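Local coordinates for protein NANS (YJHS), A 9-O-acetyl N-acetylneuraminic acid esterase (Escherichia coli O157:H7 EDL933, PDB 3PT5) that probably catalyses removal of the 9-O-acetyl group from 9-O-acetyl-N-acetylneuraminate, a sialic acid of mammalian mucosal sites on which the bacterium can then grow, at residues T25-S30 and I126-G132; P48-I52 and L115-D120; L76-P80 and Y101-A107; R172-V176 and Y221-L225; F183-M189 and A231-D237. All blocks are in the same frame, centred on the assembly; numbering follows the deposited sequence.

Contact 1: residues T25-S30 and I126-G132; sequences TVAGQS and IVPCCRG
Cys130 folds its side chain back over the backbone of strand 25-28, and its course shows how closely neighbouring parallel strands can mesh. The first atom, CB, meets the chain of the other strand, 3.7 Å from Gly28 O. With SG anti to the carbonyl carbon (chi1 -51°), the sulfur swings back to lie 3.6 Å from both Ala27 CA and Val26 O. Its last neighbour is Val26 CG1, 4.0 Å from SG. The other branch of Val26 is turned to Ile126, with 3.8 Å between their CG2 methyls, so the two branches reach residues four apart in the other segment. These two strands are neighbours in the parallel part of the mixed sheet in the SGNH hydrolase fold, their short axes only 4° apart. Val26 N donates a hydrogen bond to Val127 O (2.9 Å), Cys129 N reaches Val26 O (2.8 Å), and Arg131 N bonds to Gly28 O further along. Gly28-Gln29-Ser30 probably corresponds to the segment in which this family carries its nucleophilic serine, likely Ser30 here, and the Ser30 side chain touches His312. On the opposite face of the sheet, Thr25 OG1 rests against Val127 CB and is hydrogen-bonded to Thr171 OG1 of helix 162-176. Cys129 O, buried close to Ala27 CB, has no polar partner in the model, whereas Gln29 OE1 accepts a bond from Gly191 N.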
# COMPACT_ATOMS: atom_id res chain seq x y z
N THR A 25 -6.68 -3.58 -4.50
CA THR A 25 -5.98 -4.14 -3.34
C THR A 25 -4.58 -3.54 -3.28
O THR A 25 -3.94 -3.37 -4.28
CB THR A 25 -5.90 -5.66 -3.44
OG1 THR A 25 -7.23 -6.18 -3.35
CG2 THR A 25 -5.07 -6.26 -2.31
N VAL A 26 -4.11 -3.23 -2.07
CA VAL A 26 -2.79 -2.64 -1.86
C VAL A 26 -2.09 -3.54 -0.89
O VAL A 26 -2.63 -3.83 0.18
CB VAL A 26 -2.87 -1.18 -1.33
CG1 VAL A 26 -1.47 -0.60 -1.16
CG2 VAL A 26 -3.66 -0.33 -2.33
N ALA A 27 -0.92 -4.06 -1.28
CA ALA A 27 -0.27 -5.07 -0.44
C ALA A 27 1.26 -5.00 -0.55
O ALA A 27 1.82 -4.33 -1.45
CB ALA A 27 -0.77 -6.46 -0.84
N GLY A 28 1.94 -5.66 0.39
CA GLY A 28 3.36 -5.68 0.43
C GLY A 28 3.94 -5.32 1.77
O GLY A 28 3.33 -5.59 2.80
N GLN A 29 5.10 -4.64 1.74
CA GLN A 29 5.75 -4.23 2.99
C GLN A 29 5.75 -2.71 3.16
O GLN A 29 4.85 -2.06 2.63
CB GLN A 29 7.10 -4.94 3.20
CG GLN A 29 8.21 -4.64 2.23
CD GLN A 29 9.33 -5.67 2.38
OE1 GLN A 29 9.51 -6.51 1.52
NE2 GLN A 29 10.03 -5.64 3.51
N SER A 30 6.70 -2.16 3.89
CA SER A 30 6.62 -0.77 4.33
C SER A 30 6.34 0.26 3.25
O SER A 30 5.58 1.20 3.48
CB SER A 30 7.86 -0.34 5.12
OG SER A 30 9.00 -0.38 4.31
N ILE A 126 -10.46 0.68 -1.46
CA ILE A 126 -9.10 0.14 -1.31
C ILE A 126 -9.13 -1.01 -0.29
O ILE A 126 -9.84 -0.93 0.71
CB ILE A 126 -8.14 1.26 -0.81
CG1 ILE A 126 -8.01 2.38 -1.88
CG2 ILE A 126 -6.77 0.72 -0.39
CD1 ILE A 126 -7.77 1.96 -3.29
N VAL A 127 -8.38 -2.07 -0.59
CA VAL A 127 -8.24 -3.22 0.29
C VAL A 127 -6.77 -3.26 0.83
O VAL A 127 -5.89 -3.78 0.18
CB VAL A 127 -8.63 -4.57 -0.42
CG1 VAL A 127 -8.57 -5.76 0.55
CG2 VAL A 127 -10.03 -4.46 -1.05
N PRO A 128 -6.54 -2.64 2.01
CA PRO A 128 -5.17 -2.52 2.51
C PRO A 128 -4.72 -3.79 3.22
O PRO A 128 -5.32 -4.18 4.24
CB PRO A 128 -5.22 -1.26 3.41
CG PRO A 128 -6.64 -1.12 3.79
CD PRO A 128 -7.50 -1.90 2.85
N CYS A 129 -3.68 -4.40 2.66
CA CYS A 129 -3.10 -5.65 3.17
C CYS A 129 -1.58 -5.62 3.27
O CYS A 129 -0.94 -6.56 2.83
CB CYS A 129 -3.55 -6.84 2.30
SG CYS A 129 -5.33 -6.99 2.13
N CYS A 130 -1.03 -4.53 3.82
CA CYS A 130 0.42 -4.40 3.92
C CYS A 130 0.92 -4.66 5.32
O CYS A 130 0.19 -4.49 6.30
CB CYS A 130 0.84 -2.99 3.51
SG CYS A 130 0.20 -2.42 1.94
N ARG A 131 2.20 -5.03 5.42
CA ARG A 131 2.80 -5.29 6.71
C ARG A 131 4.27 -4.87 6.61
O ARG A 131 5.03 -5.43 5.84
CB ARG A 131 2.64 -6.79 7.07
CG ARG A 131 3.46 -7.25 8.29
CD ARG A 131 3.05 -6.43 9.46
NE ARG A 131 3.39 -6.98 10.77
CZ ARG A 131 4.42 -6.59 11.51
NH1 ARG A 131 5.25 -5.65 11.09
NH2 ARG A 131 4.60 -7.14 12.72
N GLY A 132 4.67 -3.87 7.39
CA GLY A 132 6.09 -3.47 7.42
C GLY A 132 6.93 -4.65 7.86
O GLY A 132 6.51 -5.44 8.71

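Contact 2: residues P48-I52 and L115-D120; sequences PHPRI and LPFIPD
Leu115 packs its two methyls against different flat groups of the 48-52 loop, one aliphatic side chain serving two partners. CD2 of Leu115 sits over the His49 ring in a CH-pi contact, 3.8 Å from the centroid and 9° off the normal, and also lies 4.1 Å from Ile52 CD1. CD1 of the same leucine lies over the centre of the Arg51 guanidinium, 3.7 Å from CZ. The arginine chain, bent at chi3 (68°), turns this group toward residues 115-120.

The polar contacts are largely water-mediated. One water accepts from Arg51 NH2 (2.9 Å) and donates to Leu115 O and Ile118 O; a second joins Arg51 NE, by a weak bond, to Asp120 O. That carbonyl also lies over the guanidinium face turned away from Leu115. Arg51 NH2 has a direct bond to Ala122 O.

Bonds within the loop set its shape: Arg51 N donates to His49 ND1 (2.8 Å) in the plane of the imidazole, and Ile52 N closes on His49 O. The result is a type I beta turn leading into strand 52-55, packed against the 3-10 turn and loop that lead into its parallel neighbour 122-130, at the N-terminal ends of both strands.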
# COMPACT_ATOMS: atom_id res chain seq x y z
N PRO A 48 -9.80 13.16 3.14
CA PRO A 48 -10.63 12.01 2.80
C PRO A 48 -11.75 12.50 1.86
O PRO A 48 -12.01 13.69 1.80
CB PRO A 48 -11.24 11.62 4.14
CG PRO A 48 -10.25 12.19 5.18
CD PRO A 48 -9.88 13.49 4.58
N HIS A 49 -12.37 11.58 1.12
CA HIS A 49 -13.47 11.95 0.21
C HIS A 49 -14.60 10.97 0.43
O HIS A 49 -14.34 9.79 0.67
CB HIS A 49 -13.00 11.88 -1.24
CG HIS A 49 -14.03 12.34 -2.23
ND1 HIS A 49 -15.14 11.60 -2.53
CD2 HIS A 49 -14.11 13.47 -2.96
CE1 HIS A 49 -15.88 12.25 -3.42
NE2 HIS A 49 -15.28 13.40 -3.68
N PRO A 50 -15.87 11.44 0.41
CA PRO A 50 -16.96 10.52 0.69
C PRO A 50 -17.11 9.32 -0.25
O PRO A 50 -17.80 8.36 0.09
CB PRO A 50 -18.21 11.40 0.60
CG PRO A 50 -17.75 12.77 0.78
CD PRO A 50 -16.34 12.84 0.26
N ARG A 51 -16.52 9.40 -1.44
CA ARG A 51 -16.62 8.32 -2.40
C ARG A 51 -15.44 7.34 -2.32
O ARG A 51 -15.40 6.36 -3.08
CB ARG A 51 -16.79 8.86 -3.82
CG ARG A 51 -18.17 9.47 -4.07
CD ARG A 51 -18.11 10.25 -5.37
NE ARG A 51 -17.95 9.37 -6.53
CZ ARG A 51 -17.47 9.77 -7.71
NH1 ARG A 51 -17.09 11.05 -7.87
NH2 ARG A 51 -17.35 8.92 -8.72
N ILE A 52 -14.51 7.59 -1.40
CA ILE A 52 -13.26 6.81 -1.37
C ILE A 52 -13.17 6.11 -0.03
O ILE A 52 -13.08 6.78 1.01
CB ILE A 52 -12.04 7.71 -1.56
CG1 ILE A 52 -12.11 8.40 -2.92
CG2 ILE A 52 -10.72 6.90 -1.41
CD1 ILE A 52 -10.98 9.35 -3.19
N LEU A 115 -10.34 8.75 -9.11
CA LEU A 115 -11.77 9.03 -8.99
C LEU A 115 -12.32 9.83 -10.17
O LEU A 115 -13.44 9.54 -10.60
CB LEU A 115 -12.05 9.76 -7.65
CG LEU A 115 -13.50 9.92 -7.20
CD1 LEU A 115 -14.13 8.61 -6.76
CD2 LEU A 115 -13.48 10.94 -6.09
N PRO A 116 -11.55 10.80 -10.72
CA PRO A 116 -12.21 11.57 -11.79
C PRO A 116 -12.52 10.76 -13.03
O PRO A 116 -13.31 11.20 -13.87
CB PRO A 116 -11.17 12.64 -12.14
CG PRO A 116 -10.28 12.72 -10.98
CD PRO A 116 -10.24 11.38 -10.36
N PHE A 117 -11.94 9.57 -13.12
CA PHE A 117 -12.07 8.75 -14.32
C PHE A 117 -13.16 7.69 -14.30
O PHE A 117 -13.38 6.95 -15.28
CB PHE A 117 -10.70 8.12 -14.60
CG PHE A 117 -9.67 9.13 -14.96
CD1 PHE A 117 -9.58 9.62 -16.26
CD2 PHE A 117 -8.79 9.60 -14.00
CE1 PHE A 117 -8.61 10.56 -16.59
CE2 PHE A 117 -7.83 10.51 -14.32
CZ PHE A 117 -7.73 11.00 -15.63
N ILE A 118 -13.89 7.61 -13.19
CA ILE A 118 -14.92 6.56 -13.03
C ILE A 118 -16.32 7.17 -12.98
O ILE A 118 -16.46 8.38 -12.80
CB ILE A 118 -14.68 5.68 -11.75
CG1 ILE A 118 -15.02 6.47 -10.49
CG2 ILE A 118 -13.25 5.11 -11.68
CD1 ILE A 118 -14.93 5.66 -9.23
N PRO A 119 -17.39 6.34 -13.15
CA PRO A 119 -18.72 6.94 -13.22
C PRO A 119 -19.18 7.65 -11.95
O PRO A 119 -18.79 7.26 -10.90
CB PRO A 119 -19.62 5.75 -13.51
CG PRO A 119 -18.73 4.79 -14.24
CD PRO A 119 -17.41 4.91 -13.51
N ASP A 120 -20.02 8.68 -12.07
CA ASP A 120 -20.50 9.41 -10.88
C ASP A 120 -21.11 8.54 -9.77
O ASP A 120 -21.13 8.94 -8.61
CB ASP A 120 -21.56 10.47 -11.26
CG ASP A 120 -20.97 11.71 -11.89
OD1 ASP A 120 -19.73 11.93 -11.82
OD2 ASP A 120 -21.78 12.50 -12.43
O HOH W 1 -15.99 10.65 -10.58
O HOH W 2 -20.59 7.60 -6.15

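Contact 3: residues L76-P80 and Y101-A107; sequences LTHCP and YGTVGQA
His78 and Tyr101 form the dense part of this contact, where two loop segments are locked by short bonds rather than by regular structure. His78 NE2 donates to Tyr101 O over 2.6 Å, the bond lying in the planes of both the imidazole and the carbonyl. CG of His78 stands between the backbone N and the carbonyl carbon (chi1 64°), which brings the ring over its partner: CE1 lies 3.8 Å above the centre of the Tyr101 ring, the two planes inclined by 35°. The phenol continues to Thr77, whose OG1 shares a 2.8 Å hydrogen bond with Tyr101 OH. The adjacent carbon of the imidazole, CD2, meets Thr103 O at 3.3 Å, and Cys79 CB approaches the same oxygen at 3.4 Å; this buried carbonyl has no hydrogen-bonding partner in the model. Both segments belong to the long irregular excursion that this SGNH-type esterase makes between strand 73-75 and helix 107-114. Gly105 N donates to His78 O (2.8 Å), marking the end of the dense region. Toward the helix, still buried, the contact is looser and partly water-mediated. A water bridges Thr77 O and Gly105 O by donating to both, and Ala107, at the start of the helix, meets Pro80 only at 4.2 Å, between CB and CG. Tyr101 lies against His62 with almost parallel rings, while Thr103 OG1 bonds to Ala34 O.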
# COMPACT_ATOMS: atom_id res chain seq x y z
N LEU A 76 -11.41 6.06 3.58
CA LEU A 76 -9.96 5.86 3.42
C LEU A 76 -9.27 7.15 3.79
O LEU A 76 -9.70 8.22 3.40
CB LEU A 76 -9.62 5.48 1.98
CG LEU A 76 -8.14 5.46 1.62
CD1 LEU A 76 -7.36 4.42 2.37
CD2 LEU A 76 -8.03 5.24 0.10
N THR A 77 -8.18 7.04 4.56
CA THR A 77 -7.47 8.24 4.99
C THR A 77 -5.99 8.10 4.65
O THR A 77 -5.60 7.14 3.99
CB THR A 77 -7.66 8.58 6.51
OG1 THR A 77 -6.90 7.68 7.33
CG2 THR A 77 -9.15 8.46 6.90
N HIS A 78 -5.19 9.06 5.10
CA HIS A 78 -3.74 9.01 4.82
C HIS A 78 -3.00 7.87 5.51
O HIS A 78 -1.88 7.52 5.10
CB HIS A 78 -3.11 10.34 5.20
CG HIS A 78 -3.21 10.63 6.66
ND1 HIS A 78 -4.30 11.28 7.21
CD2 HIS A 78 -2.38 10.35 7.70
CE1 HIS A 78 -4.14 11.38 8.52
NE2 HIS A 78 -2.99 10.82 8.84
N CYS A 79 -3.62 7.27 6.53
CA CYS A 79 -2.97 6.20 7.28
C CYS A 79 -3.88 4.98 7.35
O CYS A 79 -4.66 4.87 8.30
CB CYS A 79 -2.57 6.70 8.67
SG CYS A 79 -1.42 5.59 9.50
N PRO A 80 -3.85 4.11 6.32
CA PRO A 80 -4.87 3.07 6.17
C PRO A 80 -4.80 1.90 7.14
O PRO A 80 -3.87 1.76 7.94
CB PRO A 80 -4.61 2.55 4.73
CG PRO A 80 -3.90 3.65 4.02
CD PRO A 80 -3.01 4.22 5.12
N TYR A 101 -3.13 12.33 12.50
CA TYR A 101 -2.52 11.20 13.19
C TYR A 101 -1.55 10.44 12.30
O TYR A 101 -1.76 10.32 11.10
CB TYR A 101 -3.60 10.23 13.68
CG TYR A 101 -4.65 9.87 12.63
CD1 TYR A 101 -4.48 8.77 11.78
CD2 TYR A 101 -5.80 10.62 12.49
CE1 TYR A 101 -5.41 8.45 10.82
CE2 TYR A 101 -6.75 10.32 11.52
CZ TYR A 101 -6.55 9.23 10.68
OH TYR A 101 -7.48 8.91 9.74
N GLY A 102 -0.49 9.89 12.88
CA GLY A 102 0.27 8.87 12.19
C GLY A 102 1.14 9.31 11.03
O GLY A 102 1.49 10.48 10.88
N THR A 103 1.51 8.31 10.24
CA THR A 103 2.34 8.50 9.07
C THR A 103 1.46 8.54 7.81
O THR A 103 0.25 8.40 7.89
CB THR A 103 3.28 7.31 8.94
OG1 THR A 103 2.54 6.12 9.25
CG2 THR A 103 4.45 7.50 9.90
N VAL A 104 2.08 8.76 6.65
CA VAL A 104 1.32 8.96 5.42
C VAL A 104 1.62 7.85 4.41
O VAL A 104 2.79 7.56 4.17
CB VAL A 104 1.66 10.31 4.79
CG1 VAL A 104 0.96 10.53 3.46
CG2 VAL A 104 1.26 11.45 5.77
N GLY A 105 0.57 7.28 3.83
CA GLY A 105 0.66 6.27 2.77
C GLY A 105 -0.02 6.77 1.51
O GLY A 105 -0.95 7.58 1.60
N GLN A 106 0.37 6.22 0.35
CA GLN A 106 -0.12 6.67 -0.95
C GLN A 106 -1.47 6.12 -1.38
O GLN A 106 -1.95 6.51 -2.43
CB GLN A 106 0.88 6.34 -2.07
CG GLN A 106 1.16 4.83 -2.28
CD GLN A 106 2.36 4.33 -1.47
OE1 GLN A 106 2.71 4.92 -0.44
NE2 GLN A 106 2.99 3.24 -1.92
N ALA A 107 -2.09 5.17 -0.64
CA ALA A 107 -3.33 4.54 -1.14
C ALA A 107 -4.40 5.63 -1.38
O ALA A 107 -5.12 5.62 -2.40
CB ALA A 107 -3.85 3.51 -0.16
O HOH W 3 -3.46 6.33 2.22

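Contact 4: residues R172-V176 and Y221-L225; sequences RAALV and YHSQL
Tyr221 lays its ring across the last turn of helix 162-176, where Arg172 and Val176, one turn apart, both meet it from the same side of its plane. Its CE2 lies 3.6 Å from Arg172 CG and its CE1 3.5 Å from Val176 CG2, so the carbons flanking the hydroxyl-bearing CZ each touch a different aliphatic group. The arginine chain, extended from CG to NE, crosses the tyrosine at about a right angle, and its guanidinium is turned 48° from the plane of the ring. Deeper in, Leu175 CD1 meets Tyr221 CB at 4.2 Å and Leu225 CD1 at 4.1 Å.

The polar bond of this first shell runs from Gln224 NE2 to Leu175 O, 2.8 Å long and nearly straight at the hydrogen. The oxygen lies in the amide plane of the glutamine, but the donor comes in at 120° to the C=O and tilted 34° out of the carbonyl plane. A side chain from a loop some 45 residues further along the chain thus takes up a carbonyl at the carboxyl end of a helix.

The second shell holds these groups in place. Gln224 NE2 also donates to Asn181 O, which fixes the rotation of the amide, and Ala174 O receives Asn181 ND2. Arg172 NH2 bonds to Asp217 O near the end of helix 203-218, and the Gln224 backbone pairs with Phe183. The contact is plain packing in an alpha/beta/alpha sandwich: the end of helix 162-176 meets the 3-10 turn that follows helix 203-218, beside the N-terminal end of strand 182-189.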
# COMPACT_ATOMS: atom_id res chain seq x y z
N ARG A 172 -11.61 -10.92 -1.67
CA ARG A 172 -12.87 -11.61 -1.95
C ARG A 172 -14.02 -10.88 -1.27
O ARG A 172 -15.05 -10.69 -1.89
CB ARG A 172 -12.84 -13.03 -1.40
CG ARG A 172 -12.18 -14.03 -2.27
CD ARG A 172 -12.14 -15.35 -1.51
NE ARG A 172 -11.76 -16.47 -2.36
CZ ARG A 172 -11.14 -17.57 -1.94
NH1 ARG A 172 -10.82 -17.71 -0.65
NH2 ARG A 172 -10.84 -18.53 -2.81
N ALA A 173 -13.82 -10.47 -0.02
CA ALA A 173 -14.85 -9.80 0.77
C ALA A 173 -15.28 -8.52 0.08
O ALA A 173 -16.46 -8.17 0.08
CB ALA A 173 -14.36 -9.49 2.19
N ALA A 174 -14.31 -7.83 -0.50
CA ALA A 174 -14.60 -6.58 -1.18
C ALA A 174 -15.48 -6.80 -2.40
O ALA A 174 -16.38 -5.99 -2.69
CB ALA A 174 -13.30 -5.87 -1.57
N LEU A 175 -15.23 -7.89 -3.12
CA LEU A 175 -16.00 -8.23 -4.33
C LEU A 175 -17.38 -8.79 -3.99
O LEU A 175 -18.38 -8.42 -4.62
CB LEU A 175 -15.20 -9.17 -5.25
CG LEU A 175 -13.87 -8.57 -5.75
CD1 LEU A 175 -13.05 -9.59 -6.56
CD2 LEU A 175 -14.08 -7.28 -6.55
N VAL A 176 -17.44 -9.64 -2.97
CA VAL A 176 -18.69 -10.23 -2.46
C VAL A 176 -19.69 -9.22 -1.90
O VAL A 176 -20.91 -9.44 -1.97
CB VAL A 176 -18.37 -11.30 -1.37
CG1 VAL A 176 -19.60 -11.62 -0.51
CG2 VAL A 176 -17.78 -12.51 -2.01
N TYR A 221 -14.67 -15.29 -9.38
CA TYR A 221 -15.30 -13.96 -9.38
C TYR A 221 -15.07 -13.28 -10.72
O TYR A 221 -15.13 -12.04 -10.81
CB TYR A 221 -14.76 -13.09 -8.24
CG TYR A 221 -14.98 -13.66 -6.86
CD1 TYR A 221 -16.14 -13.38 -6.14
CD2 TYR A 221 -14.03 -14.49 -6.28
CE1 TYR A 221 -16.35 -13.91 -4.87
CE2 TYR A 221 -14.23 -15.04 -5.02
CZ TYR A 221 -15.38 -14.74 -4.32
OH TYR A 221 -15.56 -15.28 -3.06
N HIS A 222 -14.83 -14.09 -11.75
CA HIS A 222 -14.60 -13.63 -13.13
C HIS A 222 -15.56 -12.53 -13.56
O HIS A 222 -15.16 -11.56 -14.22
CB HIS A 222 -14.65 -14.81 -14.12
CG HIS A 222 -15.92 -15.61 -14.06
ND1 HIS A 222 -16.05 -16.76 -13.31
CD2 HIS A 222 -17.12 -15.44 -14.68
CE1 HIS A 222 -17.27 -17.25 -13.45
NE2 HIS A 222 -17.93 -16.47 -14.29
N SER A 223 -16.83 -12.66 -13.17
CA SER A 223 -17.85 -11.69 -13.52
C SER A 223 -17.47 -10.27 -13.06
O SER A 223 -17.97 -9.28 -13.60
CB SER A 223 -19.19 -12.11 -12.93
OG SER A 223 -19.04 -12.45 -11.56
N GLN A 224 -16.56 -10.19 -12.09
CA GLN A 224 -16.20 -8.92 -11.44
C GLN A 224 -14.75 -8.52 -11.71
O GLN A 224 -14.29 -7.48 -11.23
CB GLN A 224 -16.45 -9.01 -9.94
CG GLN A 224 -17.91 -9.00 -9.58
CD GLN A 224 -18.14 -9.16 -8.11
OE1 GLN A 224 -18.25 -10.28 -7.59
NE2 GLN A 224 -18.22 -8.03 -7.40
N LEU A 225 -14.05 -9.33 -12.50
CA LEU A 225 -12.65 -9.08 -12.86
C LEU A 225 -12.53 -8.33 -14.19
O LEU A 225 -11.44 -8.22 -14.76
CB LEU A 225 -11.87 -10.40 -12.89
CG LEU A 225 -11.15 -10.97 -11.65
CD1 LEU A 225 -11.73 -10.52 -10.31
CD2 LEU A 225 -11.05 -12.50 -11.73

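Contact 5: residues F183-M189 and A231-D237; sequences FLGVCWM and APWFCGD
Val186 O is approached by three groups of the 231-237 segment, and the shortest bond of the contact ends on it: Phe234 N donates over 2.7 Å, nearly along the C=O axis. Trp233 CA brings its hydrogen to the same oxygen at 3.4 Å, and the edge of the Phe234 ring adds CD2 at 3.6 Å. The usual parallel ladder continues on either side, with Val186 N bonded to Pro232 O, Trp188 N to Phe234 O and Gly236 N to Trp188 O.

Such a ladder leaves the side chains to distinguish one strand pair from another. Here Trp233 CG is anti to the carbonyl carbon (chi1 -76°), and the indole lies alongside Val186, pointing the same way. Val186 CB is set over the five-membered ring in a CH-pi contact, 3.9 Å from its centroid. The far rim of the indole meets a second tryptophan, Trp233 CZ3 lying 3.6 Å from Trp188 CE3 with the six-membered rings inclined at 54°. Cys235 SG touches the pyrrole end of the Trp188 indole, 4.0 Å from CD1. Near the start of strand 182-189, Phe183 turns its ring edge to Ala231, in the loop before strand 233-236, with Phe183 CE2 3.6 Å from Ala231 CB.

The tryptophan face lies under helix 203-218, where Phe214 meets Trp233 edge-to-face and Phe207 meets Trp188; Trp188 NE1 bonds to Tyr257 OH. Cys187 and Phe234 face helix 315-335 on the other side of the sheet, touching Phe326 and Ile330, and strand 265-268 continues the sheet beyond Phe234.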
# COMPACT_ATOMS: atom_id res chain seq x y z
N PHE A 183 -12.98 -5.22 -10.08
CA PHE A 183 -11.60 -5.31 -9.55
C PHE A 183 -10.60 -4.67 -10.52
O PHE A 183 -10.48 -5.10 -11.67
CB PHE A 183 -11.23 -6.78 -9.31
CG PHE A 183 -9.96 -7.00 -8.49
CD1 PHE A 183 -9.76 -6.37 -7.25
CD2 PHE A 183 -8.98 -7.85 -8.98
CE1 PHE A 183 -8.59 -6.60 -6.52
CE2 PHE A 183 -7.80 -8.08 -8.26
CZ PHE A 183 -7.61 -7.45 -7.04
N LEU A 184 -9.82 -3.73 -10.02
CA LEU A 184 -8.85 -3.03 -10.87
C LEU A 184 -7.47 -3.68 -10.82
O LEU A 184 -6.62 -3.38 -11.67
CB LEU A 184 -8.72 -1.56 -10.46
CG LEU A 184 -9.87 -0.58 -10.71
CD1 LEU A 184 -9.58 0.74 -9.99
CD2 LEU A 184 -10.11 -0.36 -12.22
N GLY A 185 -7.23 -4.49 -9.79
CA GLY A 185 -5.93 -5.15 -9.66
C GLY A 185 -5.30 -4.93 -8.30
O GLY A 185 -5.96 -4.48 -7.37
N VAL A 186 -4.02 -5.33 -8.19
CA VAL A 186 -3.26 -5.27 -6.95
C VAL A 186 -2.11 -4.29 -7.15
O VAL A 186 -1.38 -4.39 -8.12
CB VAL A 186 -2.68 -6.66 -6.58
CG1 VAL A 186 -1.80 -6.61 -5.32
CG2 VAL A 186 -3.80 -7.71 -6.41
N CYS A 187 -1.97 -3.35 -6.22
CA CYS A 187 -0.77 -2.53 -6.11
C CYS A 187 0.11 -3.20 -5.07
O CYS A 187 -0.22 -3.23 -3.90
CB CYS A 187 -1.11 -1.09 -5.68
SG CYS A 187 -2.12 -0.26 -6.94
N TRP A 188 1.24 -3.71 -5.53
CA TRP A 188 2.16 -4.51 -4.72
C TRP A 188 3.48 -3.78 -4.61
O TRP A 188 4.06 -3.47 -5.64
CB TRP A 188 2.39 -5.82 -5.47
CG TRP A 188 3.38 -6.74 -4.85
CD1 TRP A 188 4.66 -6.96 -5.27
CD2 TRP A 188 3.19 -7.56 -3.67
NE1 TRP A 188 5.28 -7.88 -4.45
CE2 TRP A 188 4.41 -8.25 -3.45
CE3 TRP A 188 2.13 -7.75 -2.77
CZ2 TRP A 188 4.59 -9.14 -2.39
CZ3 TRP A 188 2.31 -8.64 -1.70
CH2 TRP A 188 3.53 -9.33 -1.53
N MET A 189 3.99 -3.52 -3.39
CA MET A 189 5.35 -3.02 -3.24
C MET A 189 5.98 -3.82 -2.16
O MET A 189 5.63 -3.66 -1.00
CB MET A 189 5.41 -1.52 -2.87
CG MET A 189 4.95 -0.68 -4.03
SD MET A 189 4.83 1.07 -3.73
CE MET A 189 6.55 1.52 -3.57
N ALA A 231 -5.86 -10.82 -13.15
CA ALA A 231 -5.95 -9.42 -12.74
C ALA A 231 -4.53 -8.87 -12.61
O ALA A 231 -3.66 -9.56 -12.09
CB ALA A 231 -6.73 -9.30 -11.45
N PRO A 232 -4.29 -7.64 -13.10
CA PRO A 232 -2.96 -7.05 -13.03
C PRO A 232 -2.43 -6.84 -11.61
O PRO A 232 -3.15 -6.42 -10.69
CB PRO A 232 -3.12 -5.69 -13.72
CG PRO A 232 -4.55 -5.35 -13.59
CD PRO A 232 -5.29 -6.67 -13.61
N TRP A 233 -1.15 -7.12 -11.47
CA TRP A 233 -0.34 -6.74 -10.32
C TRP A 233 0.57 -5.62 -10.78
O TRP A 233 1.44 -5.82 -11.62
CB TRP A 233 0.49 -7.91 -9.79
CG TRP A 233 -0.35 -8.87 -9.02
CD1 TRP A 233 -1.48 -9.47 -9.46
CD2 TRP A 233 -0.12 -9.35 -7.69
NE1 TRP A 233 -1.99 -10.31 -8.49
CE2 TRP A 233 -1.17 -10.25 -7.39
CE3 TRP A 233 0.86 -9.11 -6.72
CZ2 TRP A 233 -1.28 -10.90 -6.14
CZ3 TRP A 233 0.77 -9.77 -5.48
CH2 TRP A 233 -0.29 -10.65 -5.21
N PHE A 234 0.36 -4.45 -10.21
CA PHE A 234 1.20 -3.29 -10.43
C PHE A 234 2.27 -3.27 -9.36
O PHE A 234 1.99 -3.04 -8.18
CB PHE A 234 0.36 -2.02 -10.40
CG PHE A 234 -0.73 -2.02 -11.40
CD1 PHE A 234 -0.46 -1.67 -12.74
CD2 PHE A 234 -2.00 -2.43 -11.04
CE1 PHE A 234 -1.50 -1.68 -13.69
CE2 PHE A 234 -3.04 -2.46 -11.98
CZ PHE A 234 -2.78 -2.10 -13.31
N CYS A 235 3.47 -3.65 -9.77
CA CYS A 235 4.53 -3.90 -8.80
C CYS A 235 5.46 -2.70 -8.78
O CYS A 235 6.09 -2.36 -9.79
CB CYS A 235 5.28 -5.18 -9.18
SG CYS A 235 4.24 -6.61 -9.19
N GLY A 236 5.53 -2.03 -7.64
CA GLY A 236 6.30 -0.80 -7.54
C GLY A 236 7.76 -1.02 -7.17
O GLY A 236 8.13 -2.00 -6.52
N ASP A 237 8.57 -0.06 -7.57
CA ASP A 237 9.99 -0.04 -7.26
C ASP A 237 10.24 0.29 -5.77
O ASP A 237 9.30 0.42 -4.95
CB ASP A 237 10.65 1.00 -8.18
CG ASP A 237 12.13 0.70 -8.50
OD1 ASP A 237 12.71 -0.24 -7.93
OD2 ASP A 237 12.69 1.45 -9.35

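In the fold
Contacts 1 and 5 are successive steps across one sheet: strands 20-28 and 182-189 adjoin, with Thr25 O 2.8 Å from Cys187 N. Contact 3 meets both, through Ile126 CG1 and Leu76 CD2 (3.5 Å) and through Gln106 NE2 and Met189 SD (3.4 Å). Contact 4 joins contact 5 at Phe183, whose N lies 2.9 Å from Gln224 O. Contact 2 brackets contact 3 in sequence and meets it where Ile52 adjoins Leu76; its centre is about 21 Å from that of contact 1, although their nearest atoms are about 5 Å apart. The probable catalytic Ser30 lies at the C-terminal end of the strands, whereas contacts 2 and 4 lie toward the other end.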